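Local coordinates for protein putidaredoxin reductase (Pseudomonas putida, PDB 1Q1R) that binds FAD and probably passes electrons from NADH to the ferredoxin putidaredoxin, as the reductase component of the cytochrome P450cam monooxygenase system, at residues Glu218-Thr221 against Val226-Val229; Arg143-Ala148 against Ala239-Ala244. All blocks are in the same frame, centred on the assembly; numbering follows the deposited sequence.

Interaction 1 (Glu218-Thr221 against Val226-Val229); sequences EMST and VTAV
The carbonyl oxygen Glu218 O takes three donors from one classic beta bulge in the antiparallel hairpin of strands 214-219 and 226-231. The chief bond is from Thr227 N to Glu218 O, 2.9 Å and almost straight at 179°, with the donor tilted from the carbonyl plane. Ala228 N reaches the same oxygen by a longer, weak bond, and the Thr227 hydroxyl adds a second weak one, OG1 to Glu218 O at 3.2 Å. That hydroxyl is put there by its torsion, OG1 standing between the backbone N and the carbonyl carbon (chi1 55°). Glu218 N closes the pair on Ala228 O, 3.0 Å.

Thr227 is the extra residue that shifts the register: Glu218 and Ala228 share one face of the sheet, Met219 and Val226 the other. On the first face the extended Glu218 chain runs past the Ala228 methyl, and OE1 goes on to a salt bridge with Arg236. On the second, Met219, which also touches helix 123-126, rests CG 4.3 Å from Val226 CG2, and the bend at chi3 carries CE on to the Val226 backbone nitrogen. At the bulge itself the methyl CG2 of Thr227 lies 4.0 Å from Ser220 CB.

Interaction 2 (Arg143-Ala148 against Ala239-Ala244); sequences RRQLIA and ADLVIA
The flat carboxamide of Gln145 has one face laid against Leu241, at the seam where the end of helix 136-144 meets a strand of the five-stranded parallel sheet of a Rossmann-type domain. The methyl CD1 of Leu241 comes over that face, 3.7 Å from Gln145 OE1, and lies at similar distances from the carbon and nitrogen of the amide. Beyond OE1 lies a water that donates to it and to the main chain of the strand, at 2.6 Å from both Gln145 OE1 and Asp240 O. On the nitrogen side, NE2 is bonded to the carbonyls of Asn128 and Cys141, so both polar atoms have partners and the amide's rotation is fixed. Gln145 points its CB at the strand and runs on extended past CG, while chi3 of 74° turns the plane to meet the methyl.

Leu241 spreads its two methyls over different parts of the loop. With CG anti to the backbone N (chi1 -178°), CD2 lies against the Gln145 backbone, 3.8 Å from Gln145 O, and meets the neighbouring leucine, Leu146 CD2 to Leu241 CD2 at 4.1 Å. The two leucines cross obliquely. Replacing Leu241 by alanine would probably leave a gap against the face of the Gln145 amide and deprive the Leu146 methyl of its mate on the strand.

The loop after the helix is shaped by its own backbone: the chain folds in an inverse gamma turn about Leu146, with a weak bond from Ile147 N back to Gln145 O, and the Leu146 amide still carries a helix-end bond, Leu146 N to Arg143 O at 3.0 Å. Although the Leu146 CB leads off from the strand, the side chain brings CD2 back towards it.

Both contacts belong to the same domain of the glutathione reductase fold, with centres 13 Å apart, and both are partly buried. Interaction 1 lies farther from the centre of the chain and works within one sheet through backbone hydrogen bonds; interaction 2 joins a helix end to a different, parallel sheet, using methyls, an amide face and a bridging water. They meet directly: Thr227 O is a probable hydrogen-bond partner of Ala239 N, 3.0 Å, and Val229 CG2 packs on Val242 CG2 at 3.7 Å. Asn129 ND2 also ties them, bonding Val226 O of the hairpin and Asp240 O just before strand 241-244. Leu241 and Val242 thus carry the strand's contacts to the helix end and the hairpin respectively.

Interaction 1 (Glu218-Thr221 against Val226-Val229)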
loop_
_atom_site.group_PDB
_atom_site.type_symbol
_atom_site.label_atom_id
_atom_site.label_comp_id
_atom_site.label_asym_id
_atom_site.label_seq_id
_atom_site.Cartn_x
_atom_site.Cartn_y
_atom_site.Cartn_z
ATOM N N GLU A 218 -18.515 21.586 -9.997
ATOM C CA GLU A 218 -19.143 22.891 -9.855
ATOM C C GLU A 218 -18.526 23.392 -8.554
ATOM O O GLU A 218 -18.267 22.593 -7.648
ATOM C CB GLU A 218 -20.659 22.768 -9.714
ATOM C CG GLU A 218 -21.324 22.129 -10.917
ATOM C CD GLU A 218 -22.834 22.095 -10.817
ATOM O OE1 GLU A 218 -23.366 21.967 -9.696
ATOM O OE2 GLU A 218 -23.494 22.180 -11.874
ATOM N N MET A 219 -18.267 24.691 -8.465
ATOM C CA MET A 219 -17.660 25.255 -7.266
ATOM C C MET A 219 -18.275 26.567 -6.824
ATOM O O MET A 219 -18.852 27.286 -7.631
ATOM C CB MET A 219 -16.173 25.476 -7.497
ATOM C CG MET A 219 -15.399 24.202 -7.681
ATOM S SD MET A 219 -13.683 24.608 -7.758
ATOM C CE MET A 219 -13.355 24.959 -6.018
ATOM N N SER A 220 -18.138 26.872 -5.534
ATOM C CA SER A 220 -18.663 28.113 -4.976
ATOM C C SER A 220 -17.634 29.214 -5.218
ATOM O O SER A 220 -16.437 29.009 -5.029
ATOM C CB SER A 220 -18.929 27.958 -3.472
ATOM O OG SER A 220 -17.750 27.568 -2.785
ATOM N N THR A 221 -18.109 30.379 -5.638
ATOM C CA THR A 221 -17.233 31.505 -5.936
ATOM C C THR A 221 -16.565 32.128 -4.710
ATOM O O THR A 221 -15.378 32.447 -4.737
ATOM C CB THR A 221 -18.011 32.610 -6.697
ATOM O OG1 THR A 221 -17.109 33.649 -7.093
ATOM C CG2 THR A 221 -19.107 33.200 -5.811
ATOM N N VAL A 226 -15.781 22.841 -3.571
ATOM C CA VAL A 226 -16.533 22.030 -4.517
ATOM C C VAL A 226 -17.956 21.909 -3.986
ATOM O O VAL A 226 -18.160 21.731 -2.783
ATOM C CB VAL A 226 -15.929 20.610 -4.648
ATOM C CG1 VAL A 226 -16.858 19.715 -5.483
ATOM C CG2 VAL A 226 -14.545 20.689 -5.288
ATOM N N THR A 227 -18.938 22.031 -4.874
ATOM C CA THR A 227 -20.330 21.903 -4.478
ATOM C C THR A 227 -20.976 20.730 -5.198
ATOM O O THR A 227 -22.052 20.277 -4.811
ATOM C CB THR A 227 -21.141 23.183 -4.794
ATOM O OG1 THR A 227 -20.995 23.512 -6.179
ATOM C CG2 THR A 227 -20.654 24.347 -3.940
ATOM N N ALA A 228 -20.328 20.235 -6.251
ATOM C CA ALA A 228 -20.882 19.105 -6.988
ATOM C C ALA A 228 -19.887 18.438 -7.932
ATOM O O ALA A 228 -18.969 19.073 -8.447
ATOM C CB ALA A 228 -22.124 19.549 -7.767
ATOM N N VAL A 229 -20.083 17.142 -8.147
ATOM C CA VAL A 229 -19.230 16.361 -9.037
ATOM C C VAL A 229 -20.093 16.014 -10.252
ATOM O O VAL A 229 -21.212 15.525 -10.098
ATOM C CB VAL A 229 -18.766 15.045 -8.358
ATOM C CG1 VAL A 229 -17.800 14.292 -9.270
ATOM C CG2 VAL A 229 -18.106 15.354 -7.016
#

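Interaction 2 (Arg143-Ala148 against Ala239-Ala244)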
loop_
_atom_site.group_PDB
_atom_site.type_symbol
_atom_site.label_atom_id
_atom_site.label_comp_id
_atom_site.label_asym_id
_atom_site.label_seq_id
_atom_site.Cartn_x
_atom_site.Cartn_y
_atom_site.Cartn_z
ATOM N N ARG A 143 -10.949 13.902 8.036
ATOM C CA ARG A 143 -11.688 13.542 9.245
ATOM C C ARG A 143 -12.525 14.686 9.813
ATOM O O ARG A 143 -13.659 14.469 10.241
ATOM C CB ARG A 143 -10.755 13.034 10.340
ATOM C CG ARG A 143 -11.510 12.762 11.646
ATOM C CD ARG A 143 -10.721 13.242 12.837
ATOM N NE ARG A 143 -9.802 12.222 13.304
ATOM C CZ ARG A 143 -8.553 12.446 13.699
ATOM N NH1 ARG A 143 -8.041 13.681 13.686
ATOM N NH2 ARG A 143 -7.827 11.423 14.124
ATOM N N ARG A 144 -11.965 15.893 9.833
ATOM C CA ARG A 144 -12.694 17.047 10.360
ATOM C C ARG A 144 -13.986 17.268 9.583
ATOM O O ARG A 144 -14.940 17.836 10.103
ATOM C CB ARG A 144 -11.841 18.326 10.280
ATOM C CG ARG A 144 -10.666 18.373 11.258
ATOM C CD ARG A 144 -10.050 19.773 11.319
ATOM N NE ARG A 144 -9.530 20.217 10.028
ATOM C CZ ARG A 144 -8.297 19.983 9.589
ATOM N NH1 ARG A 144 -7.432 19.307 10.335
ATOM N NH2 ARG A 144 -7.924 20.426 8.394
ATOM N N GLN A 145 -14.011 16.806 8.338
ATOM C CA GLN A 145 -15.180 16.982 7.489
ATOM C C GLN A 145 -16.073 15.751 7.344
ATOM O O GLN A 145 -16.981 15.744 6.517
ATOM C CB GLN A 145 -14.731 17.473 6.112
ATOM C CG GLN A 145 -13.931 18.770 6.198
ATOM C CD GLN A 145 -13.435 19.259 4.860
ATOM O OE1 GLN A 145 -14.211 19.766 4.042
ATOM N NE2 GLN A 145 -12.135 19.106 4.622
ATOM N N LEU A 146 -15.820 14.706 8.126
ATOM C CA LEU A 146 -16.671 13.517 8.043
ATOM C C LEU A 146 -17.874 13.814 8.929
ATOM O O LEU A 146 -17.956 13.366 10.066
ATOM C CB LEU A 146 -15.919 12.275 8.532
ATOM C CG LEU A 146 -14.768 11.821 7.628
ATOM C CD1 LEU A 146 -14.159 10.542 8.188
ATOM C CD2 LEU A 146 -15.276 11.578 6.206
ATOM N N ILE A 147 -18.810 14.575 8.373
ATOM C CA ILE A 147 -19.994 15.032 9.088
ATOM C C ILE A 147 -21.303 14.350 8.715
ATOM O O ILE A 147 -21.647 14.243 7.539
ATOM C CB ILE A 147 -20.141 16.543 8.870
ATOM C CG1 ILE A 147 -18.842 17.232 9.309
ATOM C CG2 ILE A 147 -21.348 17.079 9.631
ATOM C CD1 ILE A 147 -18.668 18.617 8.749
ATOM N N ALA A 148 -22.041 13.915 9.730
ATOM C CA ALA A 148 -23.318 13.245 9.519
ATOM C C ALA A 148 -24.229 14.035 8.587
ATOM O O ALA A 148 -24.369 15.259 8.707
ATOM C CB ALA A 148 -24.018 13.008 10.859
ATOM N N ALA A 239 -21.975 17.563 -3.619
ATOM C CA ALA A 239 -21.007 17.081 -2.644
ATOM C C ALA A 239 -20.517 18.142 -1.674
ATOM O O ALA A 239 -20.304 19.292 -2.050
ATOM C CB ALA A 239 -19.813 16.472 -3.367
ATOM N N ASP A 240 -20.345 17.740 -0.420
ATOM C CA ASP A 240 -19.823 18.634 0.607
ATOM C C ASP A 240 -18.345 18.295 0.768
ATOM O O ASP A 240 -17.556 19.097 1.267
ATOM C CB ASP A 240 -20.541 18.408 1.939
ATOM C CG ASP A 240 -22.001 18.790 1.880
ATOM O OD1 ASP A 240 -22.286 19.956 1.546
ATOM O OD2 ASP A 240 -22.860 17.927 2.167
ATOM N N LEU A 241 -17.979 17.094 0.327
ATOM C CA LEU A 241 -16.605 16.617 0.430
ATOM C C LEU A 241 -16.294 15.658 -0.713
ATOM O O LEU A 241 -17.135 14.845 -1.093
ATOM C CB LEU A 241 -16.414 15.893 1.766
ATOM C CG LEU A 241 -15.033 15.346 2.128
ATOM C CD1 LEU A 241 -14.037 16.496 2.271
ATOM C CD2 LEU A 241 -15.135 14.561 3.440
ATOM N N VAL A 242 -15.087 15.761 -1.256
ATOM C CA VAL A 242 -14.661 14.887 -2.343
ATOM C C VAL A 242 -13.292 14.329 -2.006
ATOM O O VAL A 242 -12.359 15.074 -1.714
ATOM C CB VAL A 242 -14.562 15.635 -3.701
ATOM C CG1 VAL A 242 -14.033 14.686 -4.779
ATOM C CG2 VAL A 242 -15.932 16.172 -4.108
ATOM N N ILE A 243 -13.181 13.008 -2.029
ATOM C CA ILE A 243 -11.920 12.343 -1.741
ATOM C C ILE A 243 -11.554 11.530 -2.971
ATOM O O ILE A 243 -12.320 10.675 -3.412
ATOM C CB ILE A 243 -12.053 11.425 -0.521
ATOM C CG1 ILE A 243 -12.365 12.271 0.718
ATOM C CG2 ILE A 243 -10.769 10.616 -0.332
ATOM C CD1 ILE A 243 -12.786 11.456 1.923
ATOM N N ALA A 244 -10.385 11.815 -3.532
ATOM C CA ALA A 244 -9.942 11.126 -4.734
ATOM C C ALA A 244 -8.803 10.150 -4.469
ATOM O O ALA A 244 -7.873 10.442 -3.715
ATOM C CB ALA A 244 -9.517 12.153 -5.794
HETATM O O HOH W 1 -16.760 19.540 3.743
#